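Local structure of RctB replication initiator protein (Vibrio cholerae, 5UBD) at residues 20-25 with 109-114; 63-68 with 76-81; 7-12 with 99-104. The protein probably binds DNA through a helix-turn-helix type N-terminal domain as the initiator of replication of the second chromosome of Vibrio cholerae. The protein carries 1 engineered substitution. All coordinates share one frame; numbering follows the deposited sequence.

All three contacts reach one mixed five-stranded sheet of order 8-9, 94-101, 111-114, 20-22, 62-64, contact 2 only by strand 62-64. Contact 1 pairs two of the three inner strands, 20-22 and 111-114, with its centre about 5 Å from the centre of the chain. Contact 3 joins strand 8-9 to the C-terminal end of strand 94-101, its centre about 14 Å from that of contact 1. In contact 2 helix 65-70 packs against helix 78-91; its centre lies about 13 Å from that of contact 1. In sequence, contact 2 is nested inside the loops closed by contacts 1 and 3, whose segments alternate along the chain, so the sheet is closed by distant segments.

Contact 1: 20-25 with 109-114; sequences LFEVSE and TMLHRF
Leu20 and Phe21 form parallel bridges with Leu111 and His112. Leu20 N donates to Met110 O at 2.9 Å, and Glu22 N to His112 O at 2.9 Å. Leu20 O accepts twice from one residue: from His112 N, which sits above the carbonyl plane, and from His112 ND1 at 3.0 Å, with the oxygen close to the imidazole plane. The first torsion of His112 sets the ring beside its own backbone N, and the turn about chi2 (73°) faces ND1 to Leu20 O.

Glu22 can be followed outward. Its CB lies 3.9 Å from His112 O, with Leu111 CD1 slightly farther; the chain then runs extended, CG anti to the backbone N (chi1 178°), alongside Arg113 and in the same direction. At the tip OE1 takes NH2 of Arg113 at 3.0 Å through its syn lone pair, in the guanidinium plane, whereas OE2 is met by NE at 3.0 Å from above the carboxylate plane. The two planes are 48° apart, so this side-on salt bridge is twisted rather than coplanar. A water further along joins Glu22 O to Phe114 N, where the strands diverge.

Phe21 CD1 rests 3.7 Å from His112 CB, and Leu85 of helix 78-91 touches both residues. The ND1 bond to Leu20 O is consistent with a proton on ND1 and would restrain rotation of the imidazole.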
loop_
_atom_site.group_PDB
_atom_site.type_symbol
_atom_site.label_atom_id
_atom_site.label_comp_id
_atom_site.label_asym_id
_atom_site.label_seq_id
_atom_site.Cartn_x
_atom_site.Cartn_y
_atom_site.Cartn_z
ATOM N N LEU A 20 1.029 1.595 -5.759
ATOM C CA LEU A 20 2.204 1.905 -4.959
ATOM C C LEU A 20 1.799 2.288 -3.542
ATOM O O LEU A 20 0.712 2.822 -3.308
ATOM C CB LEU A 20 3.016 3.037 -5.593
ATOM C CG LEU A 20 3.622 2.726 -6.966
ATOM C CD1 LEU A 20 4.113 3.995 -7.635
ATOM C CD2 LEU A 20 4.760 1.733 -6.823
ATOM N N PHE A 21 2.695 2.010 -2.598
ATOM C CA PHE A 21 2.496 2.325 -1.191
ATOM C C PHE A 21 3.722 3.057 -0.675
ATOM O O PHE A 21 4.852 2.609 -0.889
ATOM C CB PHE A 21 2.247 1.057 -0.374
ATOM C CG PHE A 21 1.046 0.284 -0.817
ATOM C CD1 PHE A 21 -0.211 0.587 -0.312
ATOM C CD2 PHE A 21 1.166 -0.734 -1.752
ATOM C CE1 PHE A 21 -1.327 -0.120 -0.726
ATOM C CE2 PHE A 21 0.058 -1.440 -2.173
ATOM C CZ PHE A 21 -1.193 -1.135 -1.657
ATOM N N GLU A 22 3.498 4.182 -0.007
ATOM C CA GLU A 22 4.591 4.974 0.536
ATOM C C GLU A 22 5.043 4.391 1.871
ATOM O O GLU A 22 4.229 4.184 2.777
ATOM C CB GLU A 22 4.147 6.427 0.690
ATOM C CG GLU A 22 5.172 7.359 1.298
ATOM C CD GLU A 22 4.680 8.797 1.333
ATOM O OE1 GLU A 22 4.398 9.356 0.251
ATOM O OE2 GLU A 22 4.559 9.360 2.442
ATOM N N VAL A 23 6.345 4.122 1.986
ATOM C CA VAL A 23 6.885 3.494 3.186
ATOM C C VAL A 23 6.825 4.467 4.356
ATOM O O VAL A 23 7.106 5.665 4.212
ATOM C CB VAL A 23 8.325 3.013 2.933
ATOM C CG1 VAL A 23 8.960 2.497 4.216
ATOM C CG2 VAL A 23 8.334 1.933 1.865
ATOM N N SER A 24 6.464 3.949 5.530
ATOM C CA SER A 24 6.297 4.762 6.729
ATOM C C SER A 24 6.762 3.960 7.932
ATOM O O SER A 24 6.214 2.891 8.213
ATOM C CB SER A 24 4.836 5.188 6.904
ATOM O OG SER A 24 4.643 5.866 8.133
ATOM N N GLU A 25 7.771 4.465 8.642
ATOM C CA GLU A 25 8.184 3.778 9.859
ATOM C C GLU A 25 7.123 3.900 10.940
ATOM O O GLU A 25 6.917 2.957 11.712
ATOM C CB GLU A 25 9.520 4.323 10.359
ATOM C CG GLU A 25 10.487 3.231 10.779
ATOM C CD GLU A 25 11.482 3.702 11.813
ATOM O OE1 GLU A 25 11.048 4.088 12.920
ATOM O OE2 GLU A 25 12.697 3.692 11.517
ATOM N N THR A 109 -3.067 3.318 -11.868
ATOM C CA THR A 109 -2.136 3.151 -10.760
ATOM C C THR A 109 -2.102 4.408 -9.893
ATOM O O THR A 109 -2.006 5.527 -10.408
ATOM C CB THR A 109 -0.739 2.827 -11.286
ATOM O OG1 THR A 109 -0.757 1.541 -11.910
ATOM C CG2 THR A 109 0.280 2.806 -10.150
HETATM N N MSE A 110 -2.193 4.220 -8.577
HETATM C CA MSE A 110 -2.088 5.329 -7.627
HETATM C C MSE A 110 -1.086 5.026 -6.511
HETATM O O MSE A 110 -0.746 3.869 -6.267
HETATM C CB MSE A 110 -3.458 5.652 -7.022
HETATM C CG MSE A 110 -4.522 5.966 -8.060
HETATM SE SE MSE A 110 -5.940 7.099 -7.382
HETATM C CE MSE A 110 -4.973 8.777 -7.292
ATOM N N LEU A 111 -0.611 6.081 -5.851
ATOM C CA LEU A 111 0.221 5.959 -4.663
ATOM C C LEU A 111 -0.651 6.068 -3.415
ATOM O O LEU A 111 -1.579 6.881 -3.364
ATOM C CB LEU A 111 1.302 7.042 -4.653
ATOM C CG LEU A 111 2.146 7.161 -3.383
ATOM C CD1 LEU A 111 3.017 5.927 -3.187
ATOM C CD2 LEU A 111 2.993 8.424 -3.424
ATOM N N HIS A 112 -0.356 5.244 -2.410
ATOM C CA HIS A 112 -1.183 5.153 -1.211
ATOM C C HIS A 112 -0.350 5.442 0.028
ATOM O O HIS A 112 0.676 4.793 0.263
ATOM C CB HIS A 112 -1.841 3.778 -1.101
ATOM C CG HIS A 112 -2.739 3.451 -2.256
ATOM N ND1 HIS A 112 -2.255 3.144 -3.510
ATOM C CD2 HIS A 112 -4.088 3.396 -2.349
ATOM C CE1 HIS A 112 -3.268 2.908 -4.324
ATOM N NE2 HIS A 112 -4.391 3.055 -3.646
ATOM N N ARG A 113 -0.807 6.400 0.826
ATOM C CA ARG A 113 -0.095 6.850 2.011
ATOM C C ARG A 113 -0.895 6.491 3.254
ATOM O O ARG A 113 -2.104 6.743 3.312
ATOM C CB ARG A 113 0.148 8.360 1.948
ATOM C CG ARG A 113 0.764 8.954 3.201
ATOM C CD ARG A 113 0.987 10.444 3.015
ATOM N NE ARG A 113 1.959 10.701 1.956
ATOM C CZ ARG A 113 2.084 11.857 1.314
ATOM N NH1 ARG A 113 1.288 12.877 1.611
ATOM N NH2 ARG A 113 3.000 11.991 0.366
ATOM N N PHE A 114 -0.219 5.899 4.238
ATOM C CA PHE A 114 -0.869 5.575 5.502
ATOM C C PHE A 114 -1.359 6.842 6.187
ATOM O O PHE A 114 -0.687 7.876 6.175
ATOM C CB PHE A 114 0.091 4.829 6.432
ATOM C CG PHE A 114 0.325 3.399 6.044
ATOM C CD1 PHE A 114 -0.548 2.405 6.454
ATOM C CD2 PHE A 114 1.421 3.048 5.273
ATOM C CE1 PHE A 114 -0.332 1.082 6.103
ATOM C CE2 PHE A 114 1.641 1.729 4.914
ATOM C CZ PHE A 114 0.767 0.744 5.334
HETATM O O HOH W 1 2.712 6.039 4.046
#

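Contact 2: 63-68 with 76-81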
loop_
_atom_site.group_PDB
_atom_site.type_symbol
_atom_site.label_atom_id
_atom_site.label_comp_id
_atom_site.label_asym_id
_atom_site.label_seq_id
_atom_site.Cartn_x
_atom_site.Cartn_y
_atom_site.Cartn_z
ATOM N N VAL A 63 6.877 0.671 -2.116
ATOM C CA VAL A 63 6.621 -0.754 -2.291
ATOM C C VAL A 63 5.476 -0.888 -3.284
ATOM O O VAL A 63 4.453 -0.209 -3.149
ATOM C CB VAL A 63 6.256 -1.454 -0.964
ATOM C CG1 VAL A 63 6.013 -2.938 -1.196
ATOM C CG2 VAL A 63 7.339 -1.248 0.076
ATOM N N SER A 64 5.641 -1.749 -4.280
ATOM C CA SER A 64 4.621 -1.916 -5.304
ATOM C C SER A 64 3.853 -3.211 -5.081
ATOM O O SER A 64 4.281 -4.101 -4.343
ATOM C CB SER A 64 5.239 -1.908 -6.708
ATOM O OG SER A 64 5.868 -3.145 -6.996
ATOM N N THR A 65 2.695 -3.299 -5.741
ATOM C CA THR A 65 1.871 -4.501 -5.645
ATOM C C THR A 65 2.629 -5.737 -6.120
ATOM O O THR A 65 2.578 -6.791 -5.472
ATOM C CB THR A 65 0.588 -4.309 -6.456
ATOM O OG1 THR A 65 -0.254 -3.360 -5.791
ATOM C CG2 THR A 65 -0.156 -5.627 -6.615
ATOM N N THR A 66 3.343 -5.624 -7.244
ATOM C CA THR A 66 4.133 -6.748 -7.742
ATOM C C THR A 66 5.166 -7.195 -6.716
ATOM O O THR A 66 5.376 -8.400 -6.519
ATOM C CB THR A 66 4.808 -6.369 -9.062
ATOM O OG1 THR A 66 3.806 -6.162 -10.063
ATOM C CG2 THR A 66 5.756 -7.468 -9.528
ATOM N N GLU A 67 5.805 -6.241 -6.034
ATOM C CA GLU A 67 6.730 -6.597 -4.962
ATOM C C GLU A 67 6.028 -7.385 -3.866
ATOM O O GLU A 67 6.604 -8.318 -3.298
ATOM C CB GLU A 67 7.380 -5.341 -4.386
ATOM C CG GLU A 67 8.396 -4.695 -5.304
ATOM C CD GLU A 67 9.036 -3.468 -4.682
ATOM O OE1 GLU A 67 8.478 -2.360 -4.826
ATOM O OE2 GLU A 67 10.094 -3.619 -4.036
ATOM N N LEU A 68 4.778 -7.027 -3.557
ATOM C CA LEU A 68 4.029 -7.768 -2.547
ATOM C C LEU A 68 3.704 -9.178 -3.029
ATOM O O LEU A 68 3.764 -10.137 -2.249
ATOM C CB LEU A 68 2.746 -7.015 -2.185
ATOM C CG LEU A 68 2.904 -5.612 -1.589
ATOM C CD1 LEU A 68 1.556 -4.912 -1.501
ATOM C CD2 LEU A 68 3.552 -5.683 -0.221
ATOM N N LEU A 76 -0.341 -14.463 -2.490
ATOM C CA LEU A 76 -1.132 -13.240 -2.449
ATOM C C LEU A 76 -1.212 -12.685 -3.866
ATOM O O LEU A 76 -0.230 -12.145 -4.384
ATOM C CB LEU A 76 -0.519 -12.226 -1.486
ATOM C CG LEU A 76 -1.380 -11.003 -1.167
ATOM C CD1 LEU A 76 -2.657 -11.422 -0.468
ATOM C CD2 LEU A 76 -0.601 -10.003 -0.327
ATOM N N THR A 77 -2.380 -12.823 -4.488
ATOM C CA THR A 77 -2.569 -12.455 -5.881
ATOM C C THR A 77 -2.894 -10.970 -6.012
ATOM O O THR A 77 -3.253 -10.294 -5.044
ATOM C CB THR A 77 -3.684 -13.294 -6.505
ATOM O OG1 THR A 77 -4.950 -12.847 -6.008
ATOM C CG2 THR A 77 -3.502 -14.763 -6.148
ATOM N N ARG A 78 -2.770 -10.465 -7.243
ATOM C CA ARG A 78 -3.058 -9.058 -7.502
ATOM C C ARG A 78 -4.521 -8.729 -7.234
ATOM O O ARG A 78 -4.831 -7.675 -6.666
ATOM C CB ARG A 78 -2.684 -8.708 -8.940
ATOM C CG ARG A 78 -2.819 -7.238 -9.275
ATOM C CD ARG A 78 -2.376 -6.978 -10.703
ATOM N NE ARG A 78 -0.994 -7.389 -10.925
ATOM C CZ ARG A 78 0.048 -6.569 -10.838
ATOM N NH1 ARG A 78 -0.138 -5.292 -10.535
ATOM N NH2 ARG A 78 1.275 -7.024 -11.058
ATOM N N ALA A 79 -5.437 -9.613 -7.643
ATOM C CA ALA A 79 -6.852 -9.383 -7.371
ATOM C C ALA A 79 -7.143 -9.395 -5.877
ATOM O O ALA A 79 -8.001 -8.643 -5.404
ATOM C CB ALA A 79 -7.704 -10.430 -8.088
ATOM N N ALA A 80 -6.443 -10.240 -5.116
ATOM C CA ALA A 80 -6.628 -10.240 -3.670
ATOM C C ALA A 80 -6.100 -8.953 -3.047
ATOM O O ALA A 80 -6.697 -8.425 -2.099
ATOM C CB ALA A 80 -5.944 -11.461 -3.054
ATOM N N ILE A 81 -4.987 -8.432 -3.566
ATOM C CA ILE A 81 -4.445 -7.176 -3.058
ATOM C C ILE A 81 -5.384 -6.023 -3.385
ATOM O O ILE A 81 -5.686 -5.184 -2.530
ATOM C CB ILE A 81 -3.031 -6.934 -3.620
ATOM C CG1 ILE A 81 -2.063 -7.981 -3.075
ATOM C CG2 ILE A 81 -2.545 -5.532 -3.280
ATOM C CD1 ILE A 81 -0.629 -7.766 -3.490
#
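Arg78 reaches across from the start of helix 78-91 to Thr65 and Thr66. Just before it, Thr77 is the N-cap of that helix, its OG1 accepting from Ala80 N at 3.1 Å. The Arg78 chain leaves with CG anti to the backbone N and bends at chi3 (-59°), which sets a face of the guanidinium against Thr65 CG2 and its edge to Thr66 OG1. Thr65 CG2 is 3.9 Å from Arg78 NH1, while Arg78 NH2 donates to Thr66 OG1 at 2.9 Å. The N-H...O angle of 142° makes the bond bent; the hydroxyl lies 21° out of the guanidinium plane. Thr66 OG1 is also hydrogen-bonded to Asp17 O, so the hydroxyl links Arg78 to the loop before strand 20-22.

One turn on, Ile81 supplies the apolar part. Its CD1 touches both Leu68 CB, at 3.7 Å, and Thr65 CG2, at 3.8 Å; the Leu68 side chain continues onto Leu47 and Leu50 of helix 42-55.

At the start of helix 65-70, Ser64 OG accepts from Glu67 N and Glu67 OE1 accepts from Ser64 N at 3.0 Å, a capping box. Two short-linked helices, 65-70 and 78-91, each capped at the N terminus and packed through buried aliphatic groups, are consistent with the helix-turn-helix of this domain family.

Contact 3: 7-12 with 99-104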
loop_
_atom_site.group_PDB
_atom_site.type_symbol
_atom_site.label_atom_id
_atom_site.label_comp_id
_atom_site.label_asym_id
_atom_site.label_seq_id
_atom_site.Cartn_x
_atom_site.Cartn_y
_atom_site.Cartn_z
ATOM N N ARG A 7 2.957 13.401 -8.246
ATOM C CA ARG A 7 4.287 12.913 -7.884
ATOM C C ARG A 7 4.913 12.047 -8.981
ATOM O O ARG A 7 4.226 11.271 -9.646
ATOM C CB ARG A 7 4.228 12.117 -6.580
ATOM C CG ARG A 7 5.556 11.511 -6.140
ATOM C CD ARG A 7 5.426 10.914 -4.756
ATOM N NE ARG A 7 6.686 10.336 -4.299
ATOM C CZ ARG A 7 6.949 9.031 -4.275
ATOM N NH1 ARG A 7 6.032 8.164 -4.680
ATOM N NH2 ARG A 7 8.121 8.591 -3.835
ATOM N N LEU A 8 6.228 12.162 -9.140
ATOM C CA LEU A 8 6.962 11.459 -10.181
ATOM C C LEU A 8 7.617 10.197 -9.625
ATOM O O LEU A 8 8.384 10.262 -8.657
ATOM C CB LEU A 8 8.022 12.376 -10.791
ATOM C CG LEU A 8 9.047 11.713 -11.710
ATOM C CD1 LEU A 8 8.420 11.341 -13.044
ATOM C CD2 LEU A 8 10.252 12.621 -11.895
ATOM N N ILE A 9 7.319 9.054 -10.248
ATOM C CA ILE A 9 8.012 7.802 -9.956
ATOM C C ILE A 9 9.144 7.630 -10.955
ATOM O O ILE A 9 8.955 7.817 -12.164
ATOM C CB ILE A 9 7.052 6.604 -10.013
ATOM C CG1 ILE A 9 5.846 6.857 -9.127
ATOM C CG2 ILE A 9 7.749 5.341 -9.543
ATOM C CD1 ILE A 9 6.206 7.132 -7.690
ATOM N N LYS A 10 10.316 7.261 -10.457
ATOM C CA LYS A 10 11.487 7.072 -11.294
ATOM C C LYS A 10 11.726 5.588 -11.551
ATOM O O LYS A 10 11.206 4.717 -10.849
ATOM C CB LYS A 10 12.715 7.717 -10.646
ATOM C CG LYS A 10 12.612 9.235 -10.550
ATOM C CD LYS A 10 13.749 9.838 -9.747
ATOM C CE LYS A 10 13.583 11.347 -9.615
ATOM N NZ LYS A 10 14.643 11.948 -8.757
ATOM N N LEU A 11 12.510 5.318 -12.595
ATOM C CA LEU A 11 12.865 3.958 -12.970
ATOM C C LEU A 11 13.562 3.247 -11.812
ATOM O O LEU A 11 14.158 3.891 -10.945
ATOM C CB LEU A 11 13.770 3.986 -14.205
ATOM C CG LEU A 11 13.058 4.251 -15.530
ATOM C CD1 LEU A 11 14.016 4.835 -16.554
ATOM C CD2 LEU A 11 12.443 2.958 -16.038
ATOM N N PRO A 12 13.527 1.901 -11.785
ATOM C CA PRO A 12 12.980 0.966 -12.777
ATOM C C PRO A 12 11.485 0.693 -12.652
ATOM O O PRO A 12 10.999 -0.272 -13.247
ATOM C CB PRO A 12 13.769 -0.314 -12.503
ATOM C CG PRO A 12 14.003 -0.273 -11.034
ATOM C CD PRO A 12 14.188 1.188 -10.677
ATOM N N VAL A 99 -0.364 10.027 -9.557
ATOM C CA VAL A 99 1.006 9.635 -9.843
ATOM C C VAL A 99 1.300 9.774 -11.333
ATOM O O VAL A 99 0.401 9.765 -12.176
ATOM C CB VAL A 99 1.276 8.190 -9.368
ATOM C CG1 VAL A 99 0.843 7.176 -10.423
ATOM C CG2 VAL A 99 2.720 8.021 -9.014
ATOM N N ARG A 100 2.588 9.918 -11.642
ATOM C CA ARG A 100 3.088 9.959 -13.008
ATOM C C ARG A 100 4.441 9.268 -13.052
ATOM O O ARG A 100 5.322 9.572 -12.243
ATOM C CB ARG A 100 3.212 11.402 -13.515
ATOM C CG ARG A 100 4.254 11.591 -14.604
ATOM C CD ARG A 100 4.319 13.033 -15.073
ATOM N NE ARG A 100 5.556 13.308 -15.799
ATOM C CZ ARG A 100 6.621 13.888 -15.259
ATOM N NH1 ARG A 100 6.600 14.265 -13.988
ATOM N NH2 ARG A 100 7.703 14.098 -15.990
ATOM N N PHE A 101 4.602 8.336 -13.987
ATOM C CA PHE A 101 5.863 7.635 -14.165
ATOM C C PHE A 101 6.711 8.325 -15.227
ATOM O O PHE A 101 6.191 8.924 -16.172
ATOM C CB PHE A 101 5.622 6.179 -14.572
ATOM C CG PHE A 101 4.888 5.371 -13.541
ATOM C CD1 PHE A 101 3.501 5.361 -13.507
ATOM C CD2 PHE A 101 5.583 4.611 -12.613
ATOM C CE1 PHE A 101 2.823 4.615 -12.559
ATOM C CE2 PHE A 101 4.909 3.862 -11.662
ATOM C CZ PHE A 101 3.528 3.864 -11.635
ATOM N N GLU A 102 8.034 8.242 -15.061
ATOM C CA GLU A 102 8.934 8.720 -16.102
ATOM C C GLU A 102 9.033 7.744 -17.263
ATOM O O GLU A 102 9.487 8.128 -18.346
ATOM C CB GLU A 102 10.330 8.995 -15.530
ATOM C CG GLU A 102 11.082 7.766 -15.037
ATOM C CD GLU A 102 12.550 8.059 -14.758
ATOM O OE1 GLU A 102 13.040 9.115 -15.213
ATOM O OE2 GLU A 102 13.215 7.238 -14.087
ATOM N N GLU A 103 8.610 6.497 -17.062
ATOM C CA GLU A 103 8.585 5.478 -18.105
ATOM C C GLU A 103 7.176 4.905 -18.167
ATOM O O GLU A 103 6.754 4.191 -17.250
ATOM C CB GLU A 103 9.612 4.380 -17.825
ATOM C CG GLU A 103 9.508 3.174 -18.746
ATOM C CD GLU A 103 9.841 3.508 -20.191
ATOM O OE1 GLU A 103 10.727 4.361 -20.421
ATOM O OE2 GLU A 103 9.213 2.923 -21.098
ATOM N N GLY A 104 6.445 5.222 -19.236
ATOM C CA GLY A 104 5.101 4.708 -19.412
ATOM C C GLY A 104 4.026 5.604 -18.824
ATOM O O GLY A 104 4.282 6.652 -18.222
HETATM O O HOH W 2 9.074 5.028 -14.178
HETATM O O HOH W 3 15.197 6.060 -11.570
#
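Segments 7-12 and 99-104 run side by side in parallel, 26° apart in direction, with bridges Leu8-Arg100 and Ile9-Phe101. The backbone bonds are Arg100 N to Arg7 O, Ile9 N to Arg100 O at 2.9 Å, and Glu102 N to Ile9 O at 3.1 Å. Leu8 CA adds a C-H...O contact to Arg100 O at 3.2 Å.

Beyond the bridges the pairing appears to pass to a side chain. Glu102 places CG between its backbone N and carbonyl carbon (chi1 66°), and from there the extended chain takes OE2 to Leu11 N. The approach is straight, 171° at the hydrogen, and on the side of the anti lone pair, but with Glu102 OE2 and Leu11 N 2.5 Å apart the pair is too short to take at face value; if the bond is real, a carboxylate stands in for a strand carbonyl. Leu11 also lies across this carboxylate, while Leu11 CD2 touches Glu103 CB at 3.6 Å.

On one face of the sheet Leu8 CD1 sits over a face of the Arg100 guanidinium, offset toward its rim and 3.6 Å from Arg100 NH1. On the other, Ile9 lies beside Phe101, pointing the same way, and Ile9 CB is 3.6 Å from Phe101 CD2. Ile9 CG1 meets Val99 CG2 at 3.3 Å, tighter than usual for two carbons.

Strand 8-9 is an outermost strand of the sheet, with strand 94-101 between it and 111-114, and the centre of the contact lies at the surface about 17 Å from the chain centre. Ile9 and Phe101 both touch Leu20 of strand 20-22, and Ile9 also reaches Leu62 of strand 62-64.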